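Local atomic coordinates of periplasmic binding protein (Veillonella parvula, PDB entry 4MO9), a protein that probably binds a ferric siderophore or a related solute in the cleft between two lobes, for delivery to a membrane ABC transporter. Residues P90-A93 with K94-V97; E162-G165 with K166-K170. All blocks are in the same frame, centred on the assembly; numbering follows the deposited sequence.

Interaction 1. Residues P90-A93 with K94-V97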
ATOM      1  N   PRO A  90     -17.963   0.191  14.306  1.00 42.15           N
ATOM      2  CA  PRO A  90     -19.093  -0.455  13.617  1.00 43.34           C
ATOM      3  C   PRO A  90     -19.881   0.469  12.690  1.00 43.99           C
ATOM      4  O   PRO A  90     -20.564  -0.017  11.786  1.00 45.05           O
ATOM      5  CB  PRO A  90     -19.983  -0.952  14.767  1.00 47.15           C
ATOM      6  CG  PRO A  90     -19.527  -0.185  15.989  1.00 49.41           C
ATOM      7  CD  PRO A  90     -18.063   0.071  15.771  1.00 46.48           C
ATOM      8  N   GLU A  91     -19.775   1.776  12.893  1.00 43.59           N
ATOM      9  CA  GLU A  91     -20.509   2.719  12.055  1.00 48.07           C
ATOM     10  C   GLU A  91     -20.054   2.666  10.603  1.00 42.18           C
ATOM     11  O   GLU A  91     -20.761   3.135   9.712  1.00 39.23           O
ATOM     12  CB  GLU A  91     -20.356   4.141  12.590  1.00 54.35           C
ATOM     13  CG  GLU A  91     -20.990   4.375  13.943  1.00 66.29           C
ATOM     14  CD  GLU A  91     -20.635   5.735  14.503  1.00 76.21           C
ATOM     15  OE1 GLU A  91     -19.457   5.929  14.884  1.00 78.43           O
ATOM     16  OE2 GLU A  91     -21.527   6.613  14.548  1.00 80.92           O
ATOM     17  N   LEU A  92     -18.871   2.107  10.366  1.00 39.13           N
ATOM     18  CA  LEU A  92     -18.341   2.012   9.008  1.00 39.34           C
ATOM     19  C   LEU A  92     -19.231   1.130   8.133  1.00 41.01           C
ATOM     20  O   LEU A  92     -19.383   1.381   6.930  1.00 40.74           O
ATOM     21  CB  LEU A  92     -16.911   1.454   9.017  1.00 36.76           C
ATOM     22  CG  LEU A  92     -15.781   2.361   9.504  1.00 38.67           C
ATOM     23  CD1 LEU A  92     -14.452   1.615   9.453  1.00 37.50           C
ATOM     24  CD2 LEU A  92     -15.703   3.639   8.660  1.00 37.91           C
ATOM     25  N   ALA A  93     -19.821   0.105   8.747  1.00 43.02           N
ATOM     26  CA  ALA A  93     -20.649  -0.859   8.025  1.00 42.38           C
ATOM     27  C   ALA A  93     -22.074  -0.344   7.807  1.00 45.09           C
ATOM     28  O   ALA A  93     -22.893  -1.017   7.166  1.00 46.33           O
ATOM     29  CB  ALA A  93     -20.666  -2.194   8.759  1.00 40.67           C
ATOM     30  N   LYS A  94     -22.362   0.843   8.341  1.00 43.00           N
ATOM     31  CA  LYS A  94     -23.678   1.469   8.187  1.00 45.33           C
ATOM     32  C   LYS A  94     -23.696   2.525   7.076  1.00 45.61           C
ATOM     33  O   LYS A  94     -24.760   3.009   6.699  1.00 47.94           O
ATOM     34  CB  LYS A  94     -24.115   2.135   9.496  1.00 50.57           C
ATOM     35  CG  LYS A  94     -24.339   1.209  10.682  1.00 57.53           C
ATOM     36  CD  LYS A  94     -24.889   2.019  11.853  1.00 64.54           C
ATOM     37  CE  LYS A  94     -24.963   1.218  13.147  1.00 70.79           C
ATOM     38  NZ  LYS A  94     -25.390   2.093  14.287  1.00 74.05           N
ATOM     39  N   ILE A  95     -22.524   2.897   6.571  1.00 42.74           N
ATOM     40  CA  ILE A  95     -22.438   3.905   5.519  1.00 40.87           C
ATOM     41  C   ILE A  95     -22.917   3.305   4.195  1.00 41.31           C
ATOM     42  O   ILE A  95     -22.516   2.195   3.840  1.00 43.07           O
ATOM     43  CB  ILE A  95     -20.984   4.423   5.360  1.00 43.08           C
ATOM     44  CG1 ILE A  95     -20.478   5.028   6.680  1.00 42.54           C
ATOM     45  CG2 ILE A  95     -20.890   5.445   4.230  1.00 40.64           C
ATOM     46  CD1 ILE A  95     -18.964   5.297   6.688  1.00 40.01           C
ATOM     47  N   PRO A  96     -23.786   4.029   3.466  1.00 42.13           N
ATOM     48  CA  PRO A  96     -24.256   3.558   2.156  1.00 43.16           C
ATOM     49  C   PRO A  96     -23.099   3.102   1.271  1.00 40.14           C
ATOM     50  O   PRO A  96     -22.065   3.775   1.218  1.00 40.84           O
ATOM     51  CB  PRO A  96     -24.926   4.804   1.568  1.00 44.10           C
ATOM     52  CG  PRO A  96     -25.465   5.518   2.778  1.00 44.05           C
ATOM     53  CD  PRO A  96     -24.427   5.300   3.858  1.00 42.01           C
ATOM     54  N   VAL A  97     -23.267   1.963   0.606  1.00 37.54           N
ATOM     55  CA  VAL A  97     -22.216   1.379  -0.224  1.00 39.54           C
ATOM     56  C   VAL A  97     -22.278   1.938  -1.649  1.00 38.77           C
ATOM     57  O   VAL A  97     -23.377   2.145  -2.177  1.00 40.33           O
ATOM     58  CB  VAL A  97     -22.353  -0.161  -0.241  1.00 43.99           C
ATOM     59  CG1 VAL A  97     -21.436  -0.791  -1.275  1.00 43.71           C
ATOM     60  CG2 VAL A  97     -22.059  -0.734   1.142  1.00 43.16           C
TER
HETATM   61  O   HOH W   1     -20.686   0.428   4.697  1.00 47.08           O
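The backbone N of K94 donates to the carbonyl oxygen of E91, with K94 N and E91 O 3.1 Å apart and an N-H...O angle of 152°. This i to i+3 bond continues the short 3-10 turn over 90-93, in which the N of A93 reaches back in the same way to the O of P90. A water molecule carries the polar link one step further, donating to L92 O at 2.8 Å and to I95 O at 2.7 Å, and so bridges two carbonyls where the chain leaves the turn and extends.

Among apolar contacts, L92 and I95 lie alongside each other and point the same way; CD2 of L92 meets CD1 of I95 at 4.2 Å. In I95 the first torsion of -59° sets CG1 beside its own backbone N, and CG1 thereby packs against the carbonyl oxygen of E91, 3.6 Å from that O. K94 makes its nearest side-chain approach with CB, 3.5 Å from E91 O, and the extended chain beyond CG leads away from the turn. The carboxylate of E91 and the ammonium of K94 do not meet, OE2 of E91 and NZ of K94 being 6.0 Å apart.

The turn follows helix 79-88, on which L92 rests against F85 and A93 against W82. E91 touches P64 in a neighbouring loop. I95 packs on M70, and P96 makes a backbone hydrogen bond to M70, tying the loop to the chain just after strand 67-69.

Interaction 2. Residues E162-G165 with K166-K170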
ATOM      1  N   GLU A 162      -1.351  16.468   1.986  1.00 27.07           N
ATOM      2  CA  GLU A 162      -1.683  17.872   2.193  1.00 30.47           C
ATOM      3  C   GLU A 162      -3.061  18.201   1.599  1.00 29.06           C
ATOM      4  O   GLU A 162      -3.872  18.902   2.235  1.00 27.91           O
ATOM      5  CB  GLU A 162      -0.557  18.726   1.599  1.00 38.39           C
ATOM      6  CG  GLU A 162      -0.837  20.200   1.367  1.00 51.42           C
ATOM      7  CD  GLU A 162       0.263  20.828   0.518  1.00 59.24           C
ATOM      8  OE1 GLU A 162      -0.062  21.596  -0.413  1.00 55.54           O
ATOM      9  OE2 GLU A 162       1.454  20.518   0.772  1.00 66.50           O
ATOM     10  N   ALA A 163      -3.346  17.671   0.405  1.00 28.15           N
ATOM     11  CA  ALA A 163      -4.623  17.953  -0.262  1.00 28.75           C
ATOM     12  C   ALA A 163      -5.828  17.358   0.495  1.00 29.71           C
ATOM     13  O   ALA A 163      -6.873  18.020   0.645  1.00 30.78           O
ATOM     14  CB  ALA A 163      -4.600  17.466  -1.709  1.00 29.35           C
ATOM     15  N   ILE A 164      -5.681  16.122   0.965  1.00 26.87           N
ATOM     16  CA  ILE A 164      -6.749  15.455   1.703  1.00 28.20           C
ATOM     17  C   ILE A 164      -6.978  16.172   3.032  1.00 30.54           C
ATOM     18  O   ILE A 164      -8.128  16.420   3.427  1.00 31.32           O
ATOM     19  CB  ILE A 164      -6.436  13.968   1.953  1.00 30.22           C
ATOM     20  CG1 ILE A 164      -6.293  13.223   0.621  1.00 26.82           C
ATOM     21  CG2 ILE A 164      -7.536  13.330   2.803  1.00 28.40           C
ATOM     22  CD1 ILE A 164      -5.866  11.762   0.759  1.00 26.30           C
ATOM     23  N   GLY A 165      -5.895  16.525   3.719  1.00 28.35           N
ATOM     24  CA  GLY A 165      -6.015  17.273   4.959  1.00 30.36           C
ATOM     25  C   GLY A 165      -6.694  18.625   4.788  1.00 31.46           C
ATOM     26  O   GLY A 165      -7.565  19.006   5.590  1.00 32.36           O
ATOM     27  N   LYS A 166      -6.305  19.371   3.756  1.00 30.34           N
ATOM     28  CA  LYS A 166      -6.873  20.702   3.574  1.00 33.08           C
ATOM     29  C   LYS A 166      -8.357  20.594   3.213  1.00 33.53           C
ATOM     30  O   LYS A 166      -9.178  21.404   3.662  1.00 32.82           O
ATOM     31  CB  LYS A 166      -6.096  21.495   2.515  1.00 32.98           C
ATOM     32  CG  LYS A 166      -6.499  22.971   2.450  1.00 41.78           C
ATOM     33  CD  LYS A 166      -5.508  23.784   1.630  1.00 45.36           C
ATOM     34  CE  LYS A 166      -5.783  25.277   1.774  1.00 51.10           C
ATOM     35  NZ  LYS A 166      -4.875  26.059   0.898  1.00 52.43           N
ATOM     36  N   ALA A 167      -8.699  19.582   2.418  1.00 31.67           N
ATOM     37  CA  ALA A 167     -10.093  19.336   2.050  1.00 31.97           C
ATOM     38  C   ALA A 167     -10.963  19.072   3.284  1.00 34.39           C
ATOM     39  O   ALA A 167     -12.135  19.481   3.343  1.00 35.54           O
ATOM     40  CB  ALA A 167     -10.176  18.173   1.076  1.00 26.79           C
ATOM     41  N   LEU A 168     -10.375  18.397   4.268  1.00 33.17           N
ATOM     42  CA  LEU A 168     -11.084  18.015   5.487  1.00 32.82           C
ATOM     43  C   LEU A 168     -11.004  19.055   6.601  1.00 34.24           C
ATOM     44  O   LEU A 168     -11.608  18.871   7.662  1.00 37.55           O
ATOM     45  CB  LEU A 168     -10.559  16.661   5.991  1.00 32.79           C
ATOM     46  CG  LEU A 168     -11.032  15.461   5.179  1.00 34.34           C
ATOM     47  CD1 LEU A 168     -10.342  14.169   5.626  1.00 33.83           C
ATOM     48  CD2 LEU A 168     -12.530  15.350   5.336  1.00 37.94           C
ATOM     49  N   GLY A 169     -10.294  20.159   6.372  1.00 32.65           N
ATOM     50  CA  GLY A 169     -10.065  21.123   7.436  1.00 33.97           C
ATOM     51  C   GLY A 169      -9.132  20.617   8.530  1.00 36.42           C
ATOM     52  O   GLY A 169      -9.260  21.015   9.691  1.00 35.88           O
ATOM     53  N   LYS A 170      -8.199  19.734   8.165  1.00 36.56           N
ATOM     54  CA  LYS A 170      -7.240  19.187   9.119  1.00 34.37           C
ATOM     55  C   LYS A 170      -5.798  19.437   8.665  1.00 35.06           C
ATOM     56  O   LYS A 170      -4.977  18.514   8.648  1.00 33.72           O
ATOM     57  CB  LYS A 170      -7.473  17.688   9.310  1.00 34.33           C
ATOM     58  CG  LYS A 170      -8.905  17.309   9.617  1.00 35.43           C
ATOM     59  CD  LYS A 170      -9.402  17.988  10.871  1.00 40.90           C
ATOM     60  CE  LYS A 170      -9.181  17.146  12.094  1.00 48.94           C
ATOM     61  NZ  LYS A 170     -10.364  17.256  12.997  1.00 53.91           N
TER
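Helical i to i+4 bonds run from K166 N to E162 O (2.9 Å), A167 N to A163 O and L168 N to I164 O, before the chain turns out through G169, whose phi is positive (69°). There the carbonyl of G165 accepts the amide of K170, N to O 2.8 Å at an N-H...O angle of 163°, and a weak bond from L168 N; G169 N in turn reaches K166 O at 3.2 Å.

I164 and L168 stand side by side one turn apart, CG2 of I164 touching CD1 of L168 at 4.1 Å, and both lean on I55 of helix 52-59. L168 has its CG beside the backbone N (chi1 -75°), which lays CG 3.5 Å from the carbonyl O of I164. The CB of A167 sits 3.3 Å from A163 O, and A167 packs on F120 and I145 of the parallel sheet. K166, extended, sends its NZ to a hydrogen bond with the carbonyl O of E23.

The bonds from K170 N to G165 O and from G169 N to K166 O, with glycine in the positive-phi position, make a Schellman motif closing helix 154-168; K170 follows at once as the N-cap of helix 171-194.

Overall arrangement
Interaction 1 comes first along the chain and interaction 2 some 65 residues later, both in the part of the sequence that carries the periplasmic binding protein family signature. Their centres lie 22 Å apart and their nearest atoms about 12 Å, so they do not touch. Both belong to the lobe built on the parallel sheet 67-69, 41-42, 118-122 and 143-147: residues 90-97 pack near the loop after strand 67-69, at one outer edge, whereas helix 154-168 lies against strands 118-122 and 143-147. In each, a helical turn gives way to non-helical chain. Helix 171-194, which starts at interaction 2, leads on towards the second sheet, as expected of the helix-linked lobes of TroA-like binding proteins.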